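Local coordinates for uncharacterized protein YqbN (Bacillus subtilis, PDB 3KLU) that is of unknown function but probably acts as an XkdN-like chaperone in the assembly of a phage-type tail, at residues R115-G120 and A124-K129; P93-K98 and E111-V116. All coordinates share one frame; numbering follows the deposited sequence.

Two contacts meet in one hydrophobic core, a worked example of how a short helix can be fixed from both its flank and its end. Interaction 2 sets Phe-95 against one side of helix 109-116, and interaction 1 takes up the residues that leave that helix and turn into helix 120-133; Arg-115 and Val-116 belong to both. Their centres lie about 11 Å apart, and the side chains touch directly. Trp-126 CZ2 is 3.6 Å from Phe-95 CE2 in an edge-to-face pair of rings, and Trp-126 CH2 is 3.7 Å from Ala-113 CB. Leu-117 CD1 makes a looser approach to Phe-95 CZ, at 4.2 Å.

Interaction 1: residues R115-G120 and A124-K129; sequences RVLSVG and ANWLNK
The sharp connection between helices 109-116 and 120-133 is the setting here, with Leu-117 and Trp-126 meeting at its inner side and Gly-120 and Ala-124 joined at the start of the second helix. Leu-117 is the first residue to abandon helical backbone angles and forms the centre of an inverse gamma turn, closed by a weak bond from Ser-118 N to Val-116 O. The turn leaves its side chain directed at the second helix. One branch does the touching: Leu-117 CD1 lies over a face of the indole, 3.4 Å above its plane and displaced toward the rim, with Trp-126 CG the nearest atom at 3.5 Å. Trp-126 CB is almost as close to that methyl, at 3.6 Å. The two side chains cross at about a right angle; with chi1 at 167°, Trp-126 CG points opposite the backbone N, which helps bring the indole to the methyl. Thr-90 takes the hydrogen bond of Trp-126 NE1, while Phe-44, Phe-46 and Tyr-123 add further aromatic surface around the ring.

Val-119 occupies the N-cap position, and Gly-120 O then receives Ala-124 N at 3.0 Å, with a nearly straight N-H...O angle of 161°. This is the first-turn i to i+4 bond of helix 120-133. The chemistry divides accordingly: an apolar contact between a methyl and the buried indole joins the helix junction to the core, whereas the backbone bond, between two exposed residues, belongs to the first turn of the next helix.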
# COMPACT_ATOMS: atom_id res chain seq x y z
N ARG A 115 -10.82 -9.66 -2.48
CA ARG A 115 -12.20 -9.81 -2.05
C ARG A 115 -12.78 -8.48 -1.58
O ARG A 115 -13.96 -8.22 -1.79
CB ARG A 115 -12.27 -10.90 -0.98
CG ARG A 115 -11.74 -12.22 -1.55
CD ARG A 115 -11.80 -13.38 -0.59
NE ARG A 115 -11.26 -14.57 -1.25
CZ ARG A 115 -11.12 -15.77 -0.67
NH1 ARG A 115 -11.47 -15.96 0.59
NH2 ARG A 115 -10.65 -16.81 -1.36
N VAL A 116 -11.97 -7.59 -0.99
CA VAL A 116 -12.50 -6.29 -0.55
C VAL A 116 -12.73 -5.37 -1.76
O VAL A 116 -13.78 -4.78 -1.91
CB VAL A 116 -11.55 -5.52 0.42
CG1 VAL A 116 -12.13 -4.11 0.71
CG2 VAL A 116 -11.36 -6.30 1.75
N LEU A 117 -11.71 -5.22 -2.62
CA LEU A 117 -11.84 -4.37 -3.81
C LEU A 117 -12.39 -5.31 -4.92
O LEU A 117 -11.72 -5.59 -5.92
CB LEU A 117 -10.45 -3.82 -4.18
CG LEU A 117 -9.84 -2.94 -3.07
CD1 LEU A 117 -8.34 -2.78 -3.25
CD2 LEU A 117 -10.49 -1.59 -3.07
N SER A 118 -13.61 -5.80 -4.72
CA SER A 118 -14.19 -6.77 -5.66
C SER A 118 -14.65 -6.28 -7.04
O SER A 118 -15.15 -7.06 -7.84
CB SER A 118 -15.32 -7.52 -4.97
OG SER A 118 -16.23 -6.61 -4.38
N VAL A 119 -14.49 -4.99 -7.30
CA VAL A 119 -14.81 -4.44 -8.60
C VAL A 119 -13.45 -4.25 -9.29
O VAL A 119 -12.57 -3.55 -8.77
CB VAL A 119 -15.54 -3.14 -8.47
CG1 VAL A 119 -15.66 -2.47 -9.82
CG2 VAL A 119 -16.93 -3.42 -7.90
N GLY A 120 -13.27 -4.92 -10.43
CA GLY A 120 -12.03 -4.89 -11.15
C GLY A 120 -11.28 -3.58 -11.12
O GLY A 120 -10.14 -3.50 -10.60
N ALA A 124 -7.46 -2.48 -9.64
CA ALA A 124 -6.37 -2.03 -10.49
C ALA A 124 -5.94 -0.65 -10.06
O ALA A 124 -4.77 -0.34 -10.04
CB ALA A 124 -6.81 -2.02 -11.96
N ASN A 125 -6.92 0.18 -9.71
CA ASN A 125 -6.63 1.55 -9.29
C ASN A 125 -5.89 1.56 -7.98
O ASN A 125 -5.01 2.39 -7.77
CB ASN A 125 -7.93 2.36 -9.14
CG ASN A 125 -8.51 2.81 -10.47
OD1 ASN A 125 -7.84 2.78 -11.50
ND2 ASN A 125 -9.76 3.26 -10.44
N TRP A 126 -6.26 0.67 -7.08
CA TRP A 126 -5.58 0.61 -5.79
C TRP A 126 -4.10 0.28 -6.02
O TRP A 126 -3.21 0.92 -5.45
CB TRP A 126 -6.23 -0.46 -4.93
CG TRP A 126 -5.44 -0.82 -3.74
CD1 TRP A 126 -5.23 -0.07 -2.61
CD2 TRP A 126 -4.81 -2.09 -3.49
NE1 TRP A 126 -4.53 -0.79 -1.68
CE2 TRP A 126 -4.25 -2.03 -2.19
CE3 TRP A 126 -4.67 -3.26 -4.24
CZ2 TRP A 126 -3.57 -3.12 -1.62
CZ3 TRP A 126 -4.00 -4.33 -3.68
CH2 TRP A 126 -3.45 -4.25 -2.38
N LEU A 127 -3.84 -0.72 -6.86
CA LEU A 127 -2.48 -1.13 -7.15
C LEU A 127 -1.67 0.02 -7.66
O LEU A 127 -0.60 0.33 -7.14
CB LEU A 127 -2.44 -2.23 -8.19
CG LEU A 127 -2.62 -3.64 -7.64
CD1 LEU A 127 -2.67 -4.62 -8.80
CD2 LEU A 127 -1.46 -4.00 -6.74
N ASN A 128 -2.19 0.67 -8.70
CA ASN A 128 -1.45 1.78 -9.27
C ASN A 128 -1.25 2.93 -8.29
O ASN A 128 -0.19 3.52 -8.25
CB ASN A 128 -2.12 2.26 -10.56
CG ASN A 128 -2.34 1.14 -11.54
OD1 ASN A 128 -1.48 0.27 -11.70
ND2 ASN A 128 -3.49 1.14 -12.20
N LYS A 129 -2.25 3.27 -7.49
CA LYS A 129 -2.03 4.37 -6.56
C LYS A 129 -0.86 4.04 -5.63
O LYS A 129 -0.03 4.89 -5.32
CB LYS A 129 -3.27 4.65 -5.70
CG LYS A 129 -3.08 5.88 -4.77
CD LYS A 129 -3.33 7.20 -5.56
CE LYS A 129 -2.40 8.31 -5.11
NZ LYS A 129 -2.75 9.61 -5.76

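Interaction 2: residues P93-K98 and E111-V116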
# COMPACT_ATOMS: atom_id res chain seq x y z
N PRO A 93 -7.48 0.56 4.60
CA PRO A 93 -7.48 -0.59 5.51
C PRO A 93 -6.22 -1.43 5.33
O PRO A 93 -5.71 -1.53 4.24
CB PRO A 93 -8.74 -1.33 5.07
CG PRO A 93 -8.63 -1.25 3.56
CD PRO A 93 -8.13 0.21 3.31
N THR A 94 -5.69 -2.02 6.40
CA THR A 94 -4.54 -2.87 6.22
C THR A 94 -5.08 -4.28 6.08
O THR A 94 -5.67 -4.83 7.02
CB THR A 94 -3.52 -2.81 7.38
OG1 THR A 94 -2.59 -3.91 7.28
CG2 THR A 94 -4.22 -2.88 8.66
N PHE A 95 -4.87 -4.86 4.91
CA PHE A 95 -5.37 -6.20 4.59
C PHE A 95 -4.79 -7.37 5.35
O PHE A 95 -5.23 -8.52 5.20
CB PHE A 95 -5.27 -6.42 3.08
CG PHE A 95 -6.10 -5.46 2.31
CD1 PHE A 95 -7.45 -5.30 2.63
CD2 PHE A 95 -5.56 -4.74 1.25
CE1 PHE A 95 -8.28 -4.43 1.91
CE2 PHE A 95 -6.37 -3.85 0.50
CZ PHE A 95 -7.73 -3.69 0.83
N LYS A 96 -3.82 -7.05 6.20
CA LYS A 96 -3.19 -8.05 7.03
C LYS A 96 -3.96 -8.17 8.34
O LYS A 96 -3.75 -9.11 9.08
CB LYS A 96 -1.75 -7.65 7.35
CG LYS A 96 -0.87 -7.62 6.16
CD LYS A 96 0.53 -7.49 6.60
CE LYS A 96 1.45 -7.43 5.40
NZ LYS A 96 2.86 -7.50 5.84
N ALA A 97 -4.84 -7.22 8.60
CA ALA A 97 -5.61 -7.23 9.85
C ALA A 97 -6.30 -8.54 10.04
O ALA A 97 -6.95 -9.06 9.12
CB ALA A 97 -6.64 -6.11 9.86
N LYS A 98 -6.17 -9.08 11.24
CA LYS A 98 -6.80 -10.34 11.59
C LYS A 98 -8.29 -10.27 11.32
O LYS A 98 -8.88 -11.23 10.84
CB LYS A 98 -6.61 -10.65 13.07
CG LYS A 98 -7.22 -11.99 13.46
CD LYS A 98 -6.73 -13.07 12.51
CE LYS A 98 -6.99 -14.48 13.01
NZ LYS A 98 -6.63 -15.50 11.97
N GLU A 111 -5.25 -11.69 -1.14
CA GLU A 111 -6.58 -12.25 -1.49
C GLU A 111 -7.61 -11.40 -0.72
O GLU A 111 -8.68 -11.08 -1.24
CB GLU A 111 -6.63 -13.73 -1.06
CG GLU A 111 -7.83 -14.54 -1.52
CD GLU A 111 -8.16 -14.37 -2.98
OE1 GLU A 111 -7.24 -14.32 -3.84
OE2 GLU A 111 -9.37 -14.32 -3.27
N VAL A 112 -7.27 -11.01 0.51
CA VAL A 112 -8.16 -10.16 1.26
C VAL A 112 -8.41 -8.93 0.38
O VAL A 112 -9.55 -8.50 0.21
CB VAL A 112 -7.55 -9.65 2.61
CG1 VAL A 112 -8.62 -8.78 3.34
CG2 VAL A 112 -7.10 -10.78 3.50
N ALA A 113 -7.35 -8.36 -0.17
CA ALA A 113 -7.52 -7.18 -1.02
C ALA A 113 -8.45 -7.46 -2.21
O ALA A 113 -9.34 -6.66 -2.51
CB ALA A 113 -6.14 -6.65 -1.53
N LYS A 114 -8.27 -8.60 -2.87
CA LYS A 114 -9.11 -8.90 -4.03
C LYS A 114 -10.57 -9.11 -3.65
O LYS A 114 -11.46 -8.77 -4.41
CB LYS A 114 -8.58 -10.12 -4.78
CG LYS A 114 -7.29 -9.83 -5.53
CD LYS A 114 -6.70 -11.16 -6.02
CE LYS A 114 -5.38 -10.96 -6.71
NZ LYS A 114 -5.52 -9.89 -7.73
N ARG A 115 -10.82 -9.66 -2.48
CA ARG A 115 -12.20 -9.81 -2.05
C ARG A 115 -12.78 -8.48 -1.58
O ARG A 115 -13.96 -8.22 -1.79
CB ARG A 115 -12.27 -10.90 -0.98
CG ARG A 115 -11.74 -12.22 -1.55
CD ARG A 115 -11.80 -13.38 -0.59
NE ARG A 115 -11.26 -14.57 -1.25
CZ ARG A 115 -11.12 -15.77 -0.67
NH1 ARG A 115 -11.47 -15.96 0.59
NH2 ARG A 115 -10.65 -16.81 -1.36
N VAL A 116 -11.97 -7.59 -0.99
CA VAL A 116 -12.50 -6.29 -0.55
C VAL A 116 -12.73 -5.37 -1.76
O VAL A 116 -13.78 -4.78 -1.91
CB VAL A 116 -11.55 -5.52 0.42
CG1 VAL A 116 -12.13 -4.11 0.71
CG2 VAL A 116 -11.36 -6.30 1.75
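With chi1 at -62°, Phe-95 CG lies beside the backbone N and anti to the carbonyl carbon, and this carries the ring toward helix 109-116, where one ring face comes down on Ala-113. Ala-113 CA sits 3.7 Å from the ring centroid and only 6° off the ring normal, a CH-pi contact of nearly ideal placement. The methyl of the same residue reaches the same face nearer its margin, Ala-113 CB lying 3.4 Å from Phe-95 CD2. On the opposite face Pro-93 O stands above the ring centre, at the longer height of 4.2 Å, so the ring lies between a helix backbone and a carbonyl of its own loop.

Two valines one helical turn apart meet the ring obliquely. A chi1 near 180° (-178°) sends Val-112 CG1 to the ring, 3.7 Å from Phe-95 CD1, and leaves the other branch facing the loop backbone, with Val-112 CG2 3.4 Å from Phe-95 O. Farther along the helix, Val-116 CG2 is 3.6 Å from Phe-95 CE1. The loop follows a cis peptide bond before Pro-93 and folds into a type I beta turn from Thr-94 to Ala-97, whose Ala-97 N bonds to Thr-94 O. Leu-100 of helix 98-103 and Phe-44 of strand 44-46 also pack on Phe-95.

Elsewhere on the helix, Arg-115 NE forms a salt bridge with Glu-111 OE2 at 2.8 Å, through the anti lone pair of the carboxylate, and Arg-115 NH1 bonds to Tyr-104 O. By contrast, the joint between loop and helix is made by apolar side chains and a CH-pi contact: a small residue lets the ring settle close to the helix backbone, and two branched side chains fill in along its CD1-CE1 side.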